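Local atomic coordinates of VlsE1 (Borreliella burgdorferi, PDB entry 1L8W), a protein that is a variable lipoprotein antigen of the Lyme disease spirochete's outer membrane and probably helps the bacterium to evade the host immune response. Residues Ala233-Gly238 with Ala244-Ala249; Gly139-Asp144 with Gly292-Ala297; Lys72-Lys77 with Ala124-Glu129; Ala131-Ala136 with Met281-Lys286. All coordinates share one frame; numbering follows the deposited sequence.

Contact 1 of 4, residues Ala233-Gly238 with Ala244-Ala249; sequences AAEQDG and AKNPIA
A short-range loop-to-helix contact fastens Glu235 to Asn246, where the connection between helix 220-230 and helix 247-252 doubles back on itself. Asn246 ND2 gives its hydrogen to the backbone oxygen Glu235 O at 2.8 Å, a fairly straight bond (157°) that lies in the plane of the amide but reaches the carbonyl from above its own plane. The other end of the same amide works inside its own segment: Asn246 OD1 accepts from Ala249 N at 2.6 Å. This is the classic asparagine N-cap, here with a double duty, since one flat group closes the first turn of the helix and ties down the preceding loop. Chi1 of 63° sets the amide between its own backbone N and carbonyl carbon, turned back over the helix start, and bonds at both ends fix its rotation. Beside this polar grip, methyl groups pack against backbone oxygens and the Gln236 side chain. Ile248 CG2 comes to 3.6 Å from Gln236 O, while CD1 of the same isoleucine lies against the end of the Gln236 side chain; Ile248 also packs on helix 153-170. Ala249 CB sits 3.3 Å from Asp237 O, and Gly238 CA makes a CA-H...O contact of 3.4 Å with Ala249 O.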
loop_
_atom_site.group_PDB
_atom_site.type_symbol
_atom_site.label_atom_id
_atom_site.label_comp_id
_atom_site.label_asym_id
_atom_site.label_seq_id
_atom_site.Cartn_x
_atom_site.Cartn_y
_atom_site.Cartn_z
ATOM N N ALA A 233 -8.594 5.634 -11.097
ATOM C CA ALA A 233 -8.067 6.408 -12.217
ATOM C C ALA A 233 -8.211 5.593 -13.499
ATOM O O ALA A 233 -8.459 4.388 -13.457
ATOM C CB ALA A 233 -6.596 6.755 -11.976
ATOM N N ALA A 234 -8.052 6.249 -14.641
ATOM C CA ALA A 234 -8.173 5.569 -15.921
ATOM C C ALA A 234 -6.805 5.307 -16.526
ATOM O O ALA A 234 -6.622 4.335 -17.263
ATOM C CB ALA A 234 -9.013 6.401 -16.872
ATOM N N GLU A 235 -5.848 6.173 -16.207
ATOM C CA GLU A 235 -4.489 6.055 -16.722
ATOM C C GLU A 235 -3.615 5.328 -15.704
ATOM O O GLU A 235 -2.731 5.932 -15.086
ATOM C CB GLU A 235 -3.907 7.446 -16.994
ATOM C CG GLU A 235 -4.955 8.550 -17.167
ATOM C CD GLU A 235 -5.616 8.953 -15.847
ATOM O OE1 GLU A 235 -4.918 9.527 -14.982
ATOM O OE2 GLU A 235 -6.827 8.695 -15.671
ATOM N N GLN A 236 -3.851 4.027 -15.547
ATOM C CA GLN A 236 -3.107 3.228 -14.587
ATOM C C GLN A 236 -1.861 2.527 -15.085
ATOM O O GLN A 236 -1.308 1.686 -14.377
ATOM C CB GLN A 236 -4.024 2.192 -13.940
ATOM C CG GLN A 236 -5.148 2.809 -13.146
ATOM C CD GLN A 236 -5.857 1.810 -12.274
ATOM O OE1 GLN A 236 -6.948 2.078 -11.770
ATOM N NE2 GLN A 236 -5.239 0.647 -12.080
ATOM N N ASP A 237 -1.402 2.858 -16.285
ATOM C CA ASP A 237 -0.188 2.222 -16.785
ATOM C C ASP A 237 1.048 2.989 -16.332
ATOM O O ASP A 237 0.985 4.190 -16.063
ATOM C CB ASP A 237 -0.217 2.108 -18.312
ATOM C CG ASP A 237 0.041 0.684 -18.784
ATOM O OD1 ASP A 237 1.170 0.180 -18.575
ATOM O OD2 ASP A 237 -0.891 0.060 -19.342
ATOM N N GLY A 238 2.169 2.277 -16.245
ATOM C CA GLY A 238 3.417 2.878 -15.808
ATOM C C GLY A 238 3.881 4.097 -16.586
ATOM O O GLY A 238 3.779 4.145 -17.813
ATOM N N ALA A 244 3.848 10.753 -14.441
ATOM C CA ALA A 244 2.822 10.066 -13.654
ATOM C C ALA A 244 1.832 11.040 -13.009
ATOM O O ALA A 244 2.231 12.078 -12.479
ATOM C CB ALA A 244 3.484 9.206 -12.574
ATOM N N LYS A 245 0.547 10.697 -13.053
ATOM C CA LYS A 245 -0.495 11.541 -12.466
ATOM C C LYS A 245 -1.237 10.884 -11.297
ATOM O O LYS A 245 -2.096 11.511 -10.662
ATOM C CB LYS A 245 -1.499 11.974 -13.543
ATOM C CG LYS A 245 -0.947 13.002 -14.548
ATOM C CD LYS A 245 -1.986 13.383 -15.595
ATOM C CE LYS A 245 -1.467 14.458 -16.547
ATOM N NZ LYS A 245 -1.192 15.750 -15.855
ATOM N N ASN A 246 -0.917 9.621 -11.017
ATOM C CA ASN A 246 -1.536 8.908 -9.907
ATOM C C ASN A 246 -0.510 7.943 -9.311
ATOM O O ASN A 246 0.416 7.518 -9.997
ATOM C CB ASN A 246 -2.796 8.168 -10.383
ATOM C CG ASN A 246 -2.495 7.088 -11.413
ATOM O OD1 ASN A 246 -1.930 6.044 -11.088
ATOM N ND2 ASN A 246 -2.873 7.337 -12.662
ATOM N N PRO A 247 -0.651 7.588 -8.023
ATOM C CA PRO A 247 0.328 6.670 -7.427
ATOM C C PRO A 247 0.499 5.290 -8.099
ATOM O O PRO A 247 1.586 4.698 -8.034
ATOM C CB PRO A 247 -0.110 6.592 -5.957
ATOM C CG PRO A 247 -1.548 6.958 -5.978
ATOM C CD PRO A 247 -1.648 8.027 -7.030
ATOM N N ILE A 248 -0.553 4.785 -8.745
ATOM C CA ILE A 248 -0.474 3.496 -9.438
ATOM C C ILE A 248 0.452 3.608 -10.656
ATOM O O ILE A 248 1.324 2.763 -10.867
ATOM C CB ILE A 248 -1.883 3.004 -9.884
ATOM C CG1 ILE A 248 -2.712 2.626 -8.649
ATOM C CG2 ILE A 248 -1.768 1.807 -10.831
ATOM C CD1 ILE A 248 -4.109 2.152 -8.971
ATOM N N ALA A 249 0.282 4.664 -11.440
ATOM C CA ALA A 249 1.114 4.880 -12.618
ATOM C C ALA A 249 2.568 5.138 -12.225
ATOM O O ALA A 249 3.503 4.758 -12.948
ATOM C CB ALA A 249 0.580 6.058 -13.415
#

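Contact 2 of 4, residues Gly139-Asp144 with Gly292-Ala297; sequences GEVVAD and GEKEKA
Lys294 reaches from the first turn of helix 294-333 to the edge of the short strand 141-142, and its side chain carries nearly the whole contact. The ammonium end stands closest: Lys294 NZ is 2.6 Å from Val141 O, but the angle is too poor for a hydrogen bond, and the attraction is probably electrostatic at most. Behind it the aliphatic part of the lysine lies along a methyl group, with Lys294 CE 3.8 Å and Lys294 CB 4.0 Å from Ala143 CB. Val141 CG1 approaches Lys294 NZ at 4.1 Å, the two side chains running past one another in opposite senses.

The torsions account for this course. Lys294 CG lies anti to the backbone N (chi1 175°), which sends the chain out from the helix, and bends at chi3 and chi4 then turn the ammonium onto the strand carbonyl. Glu140 OE1 and Asp144 OD2 each lie 6.7 Å from Lys294 NZ and may add a mild background attraction.

Farther out, Val141 also packs on Glu298 and Ile301 of the same helix, and Glu293, at the N-cap position, is held through OE1 by Ser205 N. Val142 points away from the helix and bonds through its backbone to Phe287 and Val289, pairing strand 141-142 with 287-288 in a two-stranded parallel sheet, a small sheet laid against the start of the long C-terminal helix.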
loop_
_atom_site.group_PDB
_atom_site.type_symbol
_atom_site.label_atom_id
_atom_site.label_comp_id
_atom_site.label_asym_id
_atom_site.label_seq_id
_atom_site.Cartn_x
_atom_site.Cartn_y
_atom_site.Cartn_z
ATOM N N GLY A 139 11.579 -3.233 0.810
ATOM C CA GLY A 139 12.481 -2.128 0.565
ATOM C C GLY A 139 13.715 -2.538 -0.219
ATOM O O GLY A 139 14.841 -2.255 0.194
ATOM N N GLU A 140 13.501 -3.219 -1.342
ATOM C CA GLU A 140 14.586 -3.653 -2.205
ATOM C C GLU A 140 15.226 -2.431 -2.837
ATOM O O GLU A 140 14.534 -1.604 -3.416
ATOM C CB GLU A 140 14.056 -4.569 -3.309
ATOM C CG GLU A 140 14.336 -6.030 -3.068
ATOM C CD GLU A 140 15.819 -6.317 -2.970
ATOM O OE1 GLU A 140 16.517 -6.176 -3.996
ATOM O OE2 GLU A 140 16.288 -6.676 -1.869
ATOM N N VAL A 141 16.546 -2.329 -2.726
ATOM C CA VAL A 141 17.297 -1.207 -3.280
ATOM C C VAL A 141 18.352 -1.692 -4.269
ATOM O O VAL A 141 19.193 -2.515 -3.916
ATOM C CB VAL A 141 18.030 -0.431 -2.165
ATOM C CG1 VAL A 141 18.877 0.690 -2.776
ATOM C CG2 VAL A 141 17.015 0.113 -1.161
ATOM N N VAL A 142 18.314 -1.175 -5.496
ATOM C CA VAL A 142 19.292 -1.562 -6.519
ATOM C C VAL A 142 20.139 -0.384 -7.001
ATOM O O VAL A 142 19.635 0.725 -7.193
ATOM C CB VAL A 142 18.605 -2.212 -7.752
ATOM C CG1 VAL A 142 17.875 -3.472 -7.327
ATOM C CG2 VAL A 142 17.641 -1.244 -8.395
ATOM N N ALA A 143 21.431 -0.639 -7.190
ATOM C CA ALA A 143 22.374 0.373 -7.649
ATOM C C ALA A 143 22.917 0.015 -9.033
ATOM O O ALA A 143 23.423 0.880 -9.751
ATOM C CB ALA A 143 23.516 0.499 -6.660
ATOM N N ASP A 144 22.817 -1.267 -9.391
ATOM C CA ASP A 144 23.270 -1.757 -10.692
ATOM C C ASP A 144 22.224 -1.454 -11.759
ATOM O O ASP A 144 21.066 -1.850 -11.638
ATOM C CB ASP A 144 23.514 -3.269 -10.659
ATOM C CG ASP A 144 24.752 -3.648 -9.875
ATOM O OD1 ASP A 144 25.808 -3.008 -10.090
ATOM O OD2 ASP A 144 24.672 -4.593 -9.056
ATOM N N GLY A 292 27.584 4.095 -5.823
ATOM C CA GLY A 292 28.282 4.847 -4.798
ATOM C C GLY A 292 27.262 5.536 -3.909
ATOM O O GLY A 292 27.598 6.412 -3.114
ATOM N N GLU A 293 26.001 5.136 -4.054
ATOM C CA GLU A 293 24.917 5.707 -3.260
ATOM C C GLU A 293 24.148 4.676 -2.440
ATOM O O GLU A 293 23.559 5.014 -1.420
ATOM C CB GLU A 293 23.932 6.451 -4.162
ATOM C CG GLU A 293 24.320 7.885 -4.452
ATOM C CD GLU A 293 24.453 8.705 -3.194
ATOM O OE1 GLU A 293 23.513 8.703 -2.376
ATOM O OE2 GLU A 293 25.503 9.355 -3.024
ATOM N N LYS A 294 24.151 3.427 -2.888
ATOM C CA LYS A 294 23.430 2.370 -2.191
ATOM C C LYS A 294 23.626 2.440 -0.688
ATOM O O LYS A 294 22.687 2.679 0.059
ATOM C CB LYS A 294 23.875 0.991 -2.686
ATOM C CG LYS A 294 23.256 -0.151 -1.907
ATOM C CD LYS A 294 23.787 -1.505 -2.346
ATOM C CE LYS A 294 23.223 -1.914 -3.687
ATOM N NZ LYS A 294 21.747 -2.074 -3.630
ATOM N N GLU A 295 24.860 2.236 -0.251
ATOM C CA GLU A 295 25.182 2.261 1.165
ATOM C C GLU A 295 24.825 3.590 1.814
ATOM O O GLU A 295 24.606 3.665 3.020
ATOM C CB GLU A 295 26.674 1.980 1.354
ATOM C CG GLU A 295 27.172 0.781 0.562
ATOM C CD GLU A 295 27.778 1.165 -0.781
ATOM O OE1 GLU A 295 27.200 2.030 -1.484
ATOM O OE2 GLU A 295 28.834 0.590 -1.138
ATOM N N LYS A 296 24.751 4.637 1.006
ATOM C CA LYS A 296 24.467 5.972 1.520
ATOM C C LYS A 296 22.981 6.312 1.606
ATOM O O LYS A 296 22.582 7.169 2.401
ATOM C CB LYS A 296 25.192 7.012 0.653
ATOM C CG LYS A 296 25.127 8.439 1.180
ATOM C CD LYS A 296 25.900 9.427 0.300
ATOM C CE LYS A 296 27.387 9.086 0.227
ATOM N NZ LYS A 296 28.224 10.254 -0.200
ATOM N N ALA A 297 22.163 5.631 0.805
ATOM C CA ALA A 297 20.730 5.905 0.780
ATOM C C ALA A 297 19.831 4.695 1.040
ATOM O O ALA A 297 18.629 4.850 1.239
ATOM C CB ALA A 297 20.363 6.548 -0.559
#

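Contact 3 of 4, residues Lys72-Lys77 with Ala124-Glu129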
loop_
_atom_site.group_PDB
_atom_site.type_symbol
_atom_site.label_atom_id
_atom_site.label_comp_id
_atom_site.label_asym_id
_atom_site.label_seq_id
_atom_site.Cartn_x
_atom_site.Cartn_y
_atom_site.Cartn_z
ATOM N N LYS A 72 -9.085 -15.265 9.417
ATOM C CA LYS A 72 -9.837 -14.742 10.553
ATOM C C LYS A 72 -11.249 -14.343 10.138
ATOM O O LYS A 72 -12.201 -14.527 10.889
ATOM C CB LYS A 72 -9.120 -13.527 11.158
ATOM C CG LYS A 72 -7.747 -13.815 11.742
ATOM C CD LYS A 72 -7.115 -12.537 12.307
ATOM C CE LYS A 72 -5.737 -12.789 12.915
ATOM N NZ LYS A 72 -5.103 -11.538 13.438
ATOM N N LEU A 73 -11.383 -13.787 8.940
ATOM C CA LEU A 73 -12.689 -13.379 8.442
ATOM C C LEU A 73 -13.577 -14.589 8.173
ATOM O O LEU A 73 -14.770 -14.565 8.449
ATOM C CB LEU A 73 -12.539 -12.550 7.163
ATOM C CG LEU A 73 -11.943 -11.158 7.345
ATOM C CD1 LEU A 73 -11.900 -10.460 6.008
ATOM C CD2 LEU A 73 -12.785 -10.362 8.337
ATOM N N GLU A 74 -12.988 -15.645 7.629
ATOM C CA GLU A 74 -13.734 -16.867 7.336
ATOM C C GLU A 74 -14.227 -17.541 8.606
ATOM O O GLU A 74 -15.382 -17.973 8.685
ATOM C CB GLU A 74 -12.859 -17.829 6.541
ATOM C CG GLU A 74 -12.812 -17.498 5.057
ATOM C CD GLU A 74 -11.616 -18.112 4.364
ATOM O OE1 GLU A 74 -11.111 -19.145 4.852
ATOM O OE2 GLU A 74 -11.187 -17.565 3.322
ATOM N N LYS A 75 -13.355 -17.619 9.605
ATOM C CA LYS A 75 -13.725 -18.235 10.869
ATOM C C LYS A 75 -14.828 -17.442 11.563
ATOM O O LYS A 75 -15.800 -18.009 12.073
ATOM C CB LYS A 75 -12.509 -18.333 11.787
ATOM C CG LYS A 75 -12.840 -19.021 13.082
ATOM C CD LYS A 75 -11.670 -19.785 13.645
ATOM C CE LYS A 75 -12.187 -20.851 14.610
ATOM N NZ LYS A 75 -13.174 -20.295 15.586
ATOM N N THR A 76 -14.667 -16.124 11.592
ATOM C CA THR A 76 -15.670 -15.261 12.199
ATOM C C THR A 76 -17.013 -15.482 11.494
ATOM O O THR A 76 -18.055 -15.514 12.139
ATOM C CB THR A 76 -15.259 -13.769 12.091
ATOM O OG1 THR A 76 -14.273 -13.474 13.090
ATOM C CG2 THR A 76 -16.461 -12.863 12.282
ATOM N N LYS A 77 -16.990 -15.641 10.172
ATOM C CA LYS A 77 -18.227 -15.863 9.430
ATOM C C LYS A 77 -18.880 -17.195 9.803
ATOM O O LYS A 77 -20.106 -17.299 9.855
ATOM C CB LYS A 77 -17.972 -15.825 7.927
ATOM C CG LYS A 77 -19.243 -16.037 7.095
ATOM C CD LYS A 77 -18.967 -15.899 5.611
ATOM C CE LYS A 77 -20.245 -16.008 4.793
ATOM N NZ LYS A 77 -20.857 -17.364 4.871
ATOM N N ALA A 124 -12.583 -9.421 -1.185
ATOM C CA ALA A 124 -11.751 -8.247 -1.410
ATOM C C ALA A 124 -10.296 -8.486 -1.000
ATOM O O ALA A 124 -9.376 -8.131 -1.744
ATOM C CB ALA A 124 -12.324 -7.042 -0.652
ATOM N N VAL A 125 -10.076 -9.090 0.169
ATOM C CA VAL A 125 -8.705 -9.336 0.602
ATOM C C VAL A 125 -8.050 -10.383 -0.289
ATOM O O VAL A 125 -6.850 -10.312 -0.543
ATOM C CB VAL A 125 -8.606 -9.802 2.096
ATOM C CG1 VAL A 125 -9.433 -8.874 3.000
ATOM C CG2 VAL A 125 -9.023 -11.252 2.237
ATOM N N LYS A 126 -8.833 -11.342 -0.779
ATOM C CA LYS A 126 -8.280 -12.383 -1.649
ATOM C C LYS A 126 -7.822 -11.798 -2.986
ATOM O O LYS A 126 -6.893 -12.318 -3.627
ATOM C CB LYS A 126 -9.292 -13.509 -1.863
ATOM C CG LYS A 126 -9.507 -14.382 -0.620
ATOM C CD LYS A 126 -10.436 -15.555 -0.934
ATOM C CE LYS A 126 -10.675 -16.449 0.281
ATOM N NZ LYS A 126 -9.422 -17.043 0.813
ATOM N N THR A 127 -8.467 -10.713 -3.406
ATOM C CA THR A 127 -8.051 -10.050 -4.632
ATOM C C THR A 127 -6.657 -9.483 -4.311
ATOM O O THR A 127 -5.706 -9.682 -5.068
ATOM C CB THR A 127 -9.000 -8.892 -5.019
ATOM O OG1 THR A 127 -10.326 -9.398 -5.229
ATOM C CG2 THR A 127 -8.522 -8.225 -6.299
ATOM N N ALA A 128 -6.535 -8.805 -3.171
ATOM C CA ALA A 128 -5.251 -8.245 -2.757
ATOM C C ALA A 128 -4.226 -9.370 -2.572
ATOM O O ALA A 128 -3.091 -9.283 -3.054
ATOM C CB ALA A 128 -5.407 -7.478 -1.461
ATOM N N GLU A 129 -4.632 -10.417 -1.861
ATOM C CA GLU A 129 -3.764 -11.567 -1.616
ATOM C C GLU A 129 -3.196 -12.137 -2.918
ATOM O O GLU A 129 -1.983 -12.315 -3.056
ATOM C CB GLU A 129 -4.536 -12.669 -0.866
ATOM C CG GLU A 129 -3.756 -13.975 -0.717
ATOM C CD GLU A 129 -4.631 -15.143 -0.265
ATOM O OE1 GLU A 129 -5.727 -15.311 -0.822
ATOM O OE2 GLU A 129 -4.221 -15.900 0.632
#
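Leu73 meets Val125 and Glu74 meets Lys126 where helices 59-80 and 106-131 lie side by side. Leu73 and Val125 both direct their side chains into the interface, and Leu73 CD1 meets Val125 CG1 at 4.2 Å. These residues are buried, and the wider structure makes the inner side denser than this one methyl contact suggests: Leu73 also rests on Leu121 and Val122, Val125 reaches Val69 and Ala70, and Ile166 of helix 153-170 closes over Val125 from a third helix. Even so, the backbones keep their distance, the nearest alpha carbons, Leu73 CA and Val125 CA, lying 9.7 Å apart, a spacing that the branched side chains bridge.

The outer side is looser. Glu74 and Lys126 both leave their helices to one side of the direct line and converge at their ends, crossing at about a right angle. Lys126 NZ donates to Glu74 OE2 at 3.1 Å, met nearly along the C-O axis, in a hydrogen-bonded salt bridge; Lys126 CE stands almost as near, 3.3 Å from Glu74 OE2. The lysine runs extended until its last torsion, where chi4 of -60° tips the ammonium toward the carboxylate. Lys126 is exposed and Glu74 partly so.

A buried apolar pair with an ion pair at its solvent-facing rim is common between packed helices. With a single oxygen engaged and solvent at hand, the salt bridge is probably modest in strength and readily screened, so cohesion here would rest more on the apolar packing of Leu73 and Val125 with each other and with their neighbours.

Contact 4 of 4, residues Ala131-Ala136 with Met281-Lys286; sequences ASSGTA and MAKDGK
Gly134 and Lys283 bring their backbones into contact, Gly134 CA standing 3.7 Å from Lys283 CA, where an irregular segment passes a type II beta turn running from Ala282 to Gly285. That turn is closed by Gly285 N bonding to Ala282 O, and the segment 131-136 bends sharply just before the meeting point, with Ser132 at the centre of an inverse gamma turn. Gly134 has no side chain to hold the two backbones apart, which is what allows so close a passage.

Lys283 supplies most of the side-chain surface. Its CB lies 3.7 Å from Ser133 OG and 3.8 Å from Gly134 CA, and the chain then runs alongside the serine, CD at 3.9 Å from the same hydroxyl oxygen, before its end turns off. Chi1 of 158° puts CG roughly anti to the backbone N and starts the chain past Ser133, while bends at chi3 and chi4 carry the ammonium away from it. No direct hydrogen bond crosses the contact. A water does link the backbones: it accepts from Asp284 N at 3.2 Å and, weakly, from Thr135 N at 3.3 Å.

Neighbouring helices hold both segments. Ser155 of helix 153-170 takes part in hydrogen bonds through OG with Ala131 O and with Lys283 N, and Lys59 NZ, at the start of helix 59-80, binds Ala282 O and Gly285 O. Selenomethionine Met281 packs on Val62 and on Val309 and Leu313 of helix 294-333. The crossing thus lies where helices 106-131 and 269-281 end, just ahead of the paired strands 141-142 and 287-288.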
loop_
_atom_site.group_PDB
_atom_site.type_symbol
_atom_site.label_atom_id
_atom_site.label_comp_id
_atom_site.label_asym_id
_atom_site.label_seq_id
_atom_site.Cartn_x
_atom_site.Cartn_y
_atom_site.Cartn_z
ATOM N N ALA A 131 -2.754 -10.727 -5.577
ATOM C CA ALA A 131 -1.927 -9.712 -6.221
ATOM C C ALA A 131 -0.588 -9.509 -5.517
ATOM O O ALA A 131 0.322 -8.882 -6.072
ATOM C CB ALA A 131 -2.692 -8.381 -6.281
ATOM N N SER A 132 -0.472 -10.033 -4.298
ATOM C CA SER A 132 0.753 -9.903 -3.517
ATOM C C SER A 132 1.729 -11.051 -3.836
ATOM O O SER A 132 2.108 -11.845 -2.970
ATOM C CB SER A 132 0.396 -9.887 -2.034
ATOM O OG SER A 132 -0.571 -8.887 -1.768
ATOM N N SER A 133 2.153 -11.093 -5.090
ATOM C CA SER A 133 3.040 -12.130 -5.600
ATOM C C SER A 133 4.531 -11.867 -5.515
ATOM O O SER A 133 5.311 -12.615 -6.090
ATOM C CB SER A 133 2.689 -12.403 -7.058
ATOM O OG SER A 133 2.637 -11.181 -7.771
ATOM N N GLY A 134 4.940 -10.822 -4.808
ATOM C CA GLY A 134 6.360 -10.535 -4.731
ATOM C C GLY A 134 7.107 -11.425 -3.762
ATOM O O GLY A 134 6.497 -12.077 -2.908
ATOM N N THR A 135 8.430 -11.461 -3.893
ATOM C CA THR A 135 9.244 -12.269 -2.991
ATOM C C THR A 135 10.416 -11.460 -2.427
ATOM O O THR A 135 10.948 -11.784 -1.371
ATOM C CB THR A 135 9.778 -13.562 -3.688
ATOM O OG1 THR A 135 10.577 -13.210 -4.824
ATOM C CG2 THR A 135 8.620 -14.446 -4.146
ATOM N N ALA A 136 10.796 -10.394 -3.125
ATOM C CA ALA A 136 11.904 -9.553 -2.680
ATOM C C ALA A 136 11.538 -8.701 -1.470
ATOM O O ALA A 136 10.397 -8.682 -1.015
ATOM C CB ALA A 136 12.393 -8.655 -3.835
HETATM N N MSE A 281 5.155 -3.091 -1.962
HETATM C CA MSE A 281 4.357 -4.303 -1.802
HETATM C C MSE A 281 4.306 -5.159 -3.067
HETATM O O MSE A 281 4.174 -6.383 -2.987
HETATM C CB MSE A 281 2.906 -3.969 -1.426
HETATM C CG MSE A 281 2.690 -3.240 -0.123
HETATM SE SE MSE A 281 0.772 -2.940 0.194
HETATM C CE MSE A 281 0.437 -4.342 1.428
ATOM N N ALA A 282 4.390 -4.519 -4.229
ATOM C CA ALA A 282 4.283 -5.247 -5.482
ATOM C C ALA A 282 5.519 -5.995 -5.976
ATOM O O ALA A 282 6.654 -5.636 -5.680
ATOM C CB ALA A 282 3.779 -4.313 -6.574
ATOM N N LYS A 283 5.260 -7.049 -6.738
ATOM C CA LYS A 283 6.292 -7.871 -7.350
ATOM C C LYS A 283 7.118 -7.017 -8.317
ATOM O O LYS A 283 6.564 -6.205 -9.057
ATOM C CB LYS A 283 5.628 -9.016 -8.117
ATOM C CG LYS A 283 6.481 -9.631 -9.214
ATOM C CD LYS A 283 5.633 -10.492 -10.136
ATOM C CE LYS A 283 5.919 -11.969 -9.946
ATOM N NZ LYS A 283 7.276 -12.333 -10.426
ATOM N N ASP A 284 8.435 -7.226 -8.304
ATOM C CA ASP A 284 9.388 -6.506 -9.148
ATOM C C ASP A 284 9.514 -5.019 -8.826
ATOM O O ASP A 284 10.198 -4.283 -9.543
ATOM C CB ASP A 284 9.047 -6.659 -10.635
ATOM C CG ASP A 284 9.210 -8.090 -11.133
ATOM O OD1 ASP A 284 10.116 -8.802 -10.639
ATOM O OD2 ASP A 284 8.438 -8.489 -12.033
ATOM N N GLY A 285 8.856 -4.574 -7.760
ATOM C CA GLY A 285 8.945 -3.173 -7.390
ATOM C C GLY A 285 10.197 -2.933 -6.575
ATOM O O GLY A 285 10.309 -3.437 -5.465
ATOM N N LYS A 286 11.140 -2.168 -7.115
ATOM C CA LYS A 286 12.394 -1.885 -6.417
ATOM C C LYS A 286 12.764 -0.404 -6.491
ATOM O O LYS A 286 12.242 0.333 -7.318
ATOM C CB LYS A 286 13.521 -2.713 -7.030
ATOM C CG LYS A 286 13.198 -4.187 -7.139
ATOM C CD LYS A 286 14.260 -4.917 -7.942
ATOM C CE LYS A 286 13.977 -6.411 -8.006
ATOM N NZ LYS A 286 15.025 -7.115 -8.796
HETATM O O HOH W 1 9.571 -9.353 -6.191
#

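Overall arrangement
Contacts 2 and 4 are the only pair that touch: Glu140 O lies 3.9 Å from Lys286 CB and Val142 CG1 lies 3.9 Å from Lys286 CD, their segments alternate along the chain, and their centres are 18 Å apart. Contact 4 also adjoins contact 3 in sequence, since the helix carrying residues 124-129 runs directly into 131-136; those centres are 20 Å apart. Contacts 2 and 3 lie on opposite sides of the chain's centre, 36 Å apart between centres. Contact 1 is a local closure nested within the longer loops closed by contacts 2 and 4, with its nearest atoms about 9 Å from contact 4.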